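Local coordinates for prenyltransference for protein (PDB 5HC8) that joins two dimethylallyl diphosphate units in a head-to-middle condensation to give lavandulyl diphosphate, as a prenyltransferase of the undecaprenyl diphosphate synthase family, at residues 202-205 with 206-209. Residues are numbered along the deposited sequence; the frame is centred on the assembly and turned at random.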
ATOM      1  N   ASN A 202      -1.480  -7.581  -3.148  1.00 20.62           N
ATOM      2  CA  ASN A 202      -0.114  -7.659  -3.631  1.00 23.84           C
ATOM      3  C   ASN A 202       0.024  -7.034  -5.020  1.00 24.02           C
ATOM      4  O   ASN A 202       0.843  -7.445  -5.875  1.00 22.26           O
ATOM      5  CB  ASN A 202       0.505  -9.071  -3.464  1.00 23.97           C
ATOM      6  CG  ASN A 202       1.965  -9.087  -3.792  1.00 23.66           C
ATOM      7  OD1 ASN A 202       2.710  -8.194  -3.409  1.00 22.87           O
ATOM      8  ND2 ASN A 202       2.379 -10.069  -4.567  1.00 24.36           N
ATOM      9  N   PHE A 203      -0.796  -5.994  -5.257  1.00 21.80           N
ATOM     10  CA  PHE A 203      -0.493  -5.068  -6.353  1.00 21.31           C
ATOM     11  C   PHE A 203       0.702  -4.178  -5.983  1.00 21.62           C
ATOM     12  O   PHE A 203       1.529  -4.501  -5.092  1.00 19.95           O
ATOM     13  CB  PHE A 203      -1.778  -4.286  -6.727  1.00 22.34           C
ATOM     14  CG  PHE A 203      -1.741  -3.497  -8.027  1.00 21.75           C
ATOM     15  CD1 PHE A 203      -1.120  -3.951  -9.204  1.00 22.42           C
ATOM     16  CD2 PHE A 203      -2.465  -2.306  -8.092  1.00 25.15           C
ATOM     17  CE1 PHE A 203      -1.100  -3.214 -10.353  1.00 23.03           C
ATOM     18  CE2 PHE A 203      -2.476  -1.541  -9.276  1.00 28.02           C
ATOM     19  CZ  PHE A 203      -1.823  -2.011 -10.427  1.00 26.81           C
ATOM     20  N   PHE A 204       0.843  -3.040  -6.682  1.00 21.72           N
ATOM     21  CA  PHE A 204       1.821  -2.063  -6.265  1.00 23.95           C
ATOM     22  C   PHE A 204       1.855  -1.841  -4.774  1.00 21.10           C
ATOM     23  O   PHE A 204       0.816  -1.703  -4.084  1.00 22.64           O
ATOM     24  CB  PHE A 204       1.508  -0.645  -6.890  1.00 25.83           C
ATOM     25  CG  PHE A 204       1.577  -0.528  -8.385  1.00 23.35           C
ATOM     26  CD1 PHE A 204       2.540  -1.151  -9.144  1.00 24.13           C
ATOM     27  CD2 PHE A 204       0.666   0.296  -9.056  1.00 26.93           C
ATOM     28  CE1 PHE A 204       2.556  -1.028 -10.508  1.00 25.21           C
ATOM     29  CE2 PHE A 204       0.698   0.461 -10.459  1.00 27.06           C
ATOM     30  CZ  PHE A 204       1.670  -0.190 -11.202  1.00 26.10           C
ATOM     31  N   LEU A 205       3.060  -1.672  -4.247  1.00 22.18           N
ATOM     32  CA  LEU A 205       3.253  -1.332  -2.864  1.00 21.23           C
ATOM     33  C   LEU A 205       4.138  -0.089  -2.834  1.00 22.09           C
ATOM     34  O   LEU A 205       3.697   0.932  -2.362  1.00 24.75           O
ATOM     35  CB  LEU A 205       3.913  -2.504  -2.074  1.00 21.16           C
ATOM     36  CG  LEU A 205       3.029  -3.781  -2.050  1.00 18.87           C
ATOM     37  CD1 LEU A 205       3.831  -4.904  -1.356  1.00 18.84           C
ATOM     38  CD2 LEU A 205       1.736  -3.579  -1.355  1.00 21.23           C
ATOM     39  N   TRP A 206       5.405  -0.171  -3.316  1.00 19.31           N
ATOM     40  CA  TRP A 206       6.275   0.985  -3.380  1.00 20.69           C
ATOM     41  C   TRP A 206       5.561   2.198  -4.033  1.00 20.25           C
ATOM     42  O   TRP A 206       5.758   3.354  -3.598  1.00 24.50           O
ATOM     43  CB  TRP A 206       7.525   0.669  -4.181  1.00 22.35           C
ATOM     44  CG  TRP A 206       8.356   1.868  -4.495  1.00 22.78           C
ATOM     45  CD1 TRP A 206       8.159   2.773  -5.494  1.00 20.74           C
ATOM     46  CD2 TRP A 206       9.489   2.332  -3.730  1.00 21.44           C
ATOM     47  NE1 TRP A 206       9.124   3.756  -5.422  1.00 24.58           N
ATOM     48  CE2 TRP A 206       9.947   3.513  -4.340  1.00 23.70           C
ATOM     49  CE3 TRP A 206      10.186   1.832  -2.639  1.00 23.98           C
ATOM     50  CZ2 TRP A 206      11.073   4.193  -3.867  1.00 24.69           C
ATOM     51  CZ3 TRP A 206      11.212   2.547  -2.117  1.00 27.42           C
ATOM     52  CH2 TRP A 206      11.703   3.687  -2.774  1.00 26.01           C
ATOM     53  N   GLN A 207       4.799   1.882  -5.056  1.00 21.03           N
ATOM     54  CA  GLN A 207       4.143   2.883  -5.878  1.00 21.73           C
ATOM     55  C   GLN A 207       3.044   3.682  -5.218  1.00 22.34           C
ATOM     56  O   GLN A 207       2.633   4.694  -5.815  1.00 19.48           O
ATOM     57  CB  GLN A 207       3.712   2.319  -7.245  1.00 21.04           C
ATOM     58  CG  GLN A 207       4.855   1.846  -8.138  1.00 22.95           C
ATOM     59  CD  GLN A 207       5.409   0.433  -7.864  1.00 24.84           C
ATOM     60  OE1 GLN A 207       5.036  -0.241  -6.865  1.00 24.97           O
ATOM     61  NE2 GLN A 207       6.305  -0.027  -8.751  1.00 24.77           N
ATOM     62  N   LEU A 208       2.585   3.296  -4.036  1.00 22.81           N
ATOM     63  CA  LEU A 208       1.308   3.800  -3.471  1.00 22.38           C
ATOM     64  C   LEU A 208       1.316   4.728  -2.268  1.00 20.37           C
ATOM     65  O   LEU A 208       0.282   4.802  -1.625  1.00 23.12           O
ATOM     66  CB  LEU A 208       0.366   2.578  -3.148  1.00 22.58           C
ATOM     67  CG  LEU A 208       0.005   1.661  -4.312  1.00 22.62           C
ATOM     68  CD1 LEU A 208      -1.101   0.703  -3.807  1.00 23.48           C
ATOM     69  CD2 LEU A 208      -0.529   2.409  -5.535  1.00 24.43           C
ATOM     70  N   PRO A 209       2.459   5.427  -1.909  1.00 21.03           N
ATOM     71  CA  PRO A 209       2.493   6.164  -0.637  1.00 22.06           C
ATOM     72  C   PRO A 209       1.442   7.278  -0.576  1.00 22.43           C
ATOM     73  O   PRO A 209       0.891   7.484   0.487  1.00 23.48           O
ATOM     74  CB  PRO A 209       3.938   6.747  -0.560  1.00 21.93           C
ATOM     75  CG  PRO A 209       4.455   6.711  -1.967  1.00 24.57           C
ATOM     76  CD  PRO A 209       3.715   5.593  -2.665  1.00 24.53           C
TER
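Gln-207 lays its aliphatic part across one face of the Phe-204 ring: CG sits 4.2 Å from the ring centroid, 24° off the normal, in a CH-pi contact displaced toward the rim. The two side chains cross at about a right angle. The chain bends at chi2 and turns the amide back along the CB and CD1 side of the ring, its plane 35° from that of the phenyl group, and brings OE1 to 3.5 Å from Phe-204 CD1. NE2 is gripped by two hydrogen bonds, to Thr-180 OG1 and Asp-147 OD2. Shortening the side chain to an alanine is likely to uncover part of that face of Phe-204 and to leave Thr-180 and Asp-147 without the amide donor. The other face of the Phe-204 ring meets CZ of Phe-203, again offset toward the rim. The chain reverses in a type I beta turn from Leu-205 to Leu-208, closed by a bond from Leu-208 N to Leu-205 O (3.1 Å, 163° at the hydrogen), within the loop that joins strands 190-193 and 212-215 of the parallel sheet. The turn brings Leu-208 back against Phe-204, with CG 3.8 Å from Phe-204 CB and CD2 near the ring plane at its edge. Leu-208 CD1 also covers the buried Phe-204 O, which has no hydrogen-bond partner. At the second position of the turn Trp-206 stacks on Phe-174 and bonds through NE1 to Glu-175, while its carbonyl oxygen accepts a hydrogen bond from Arg-145 of the second subunit.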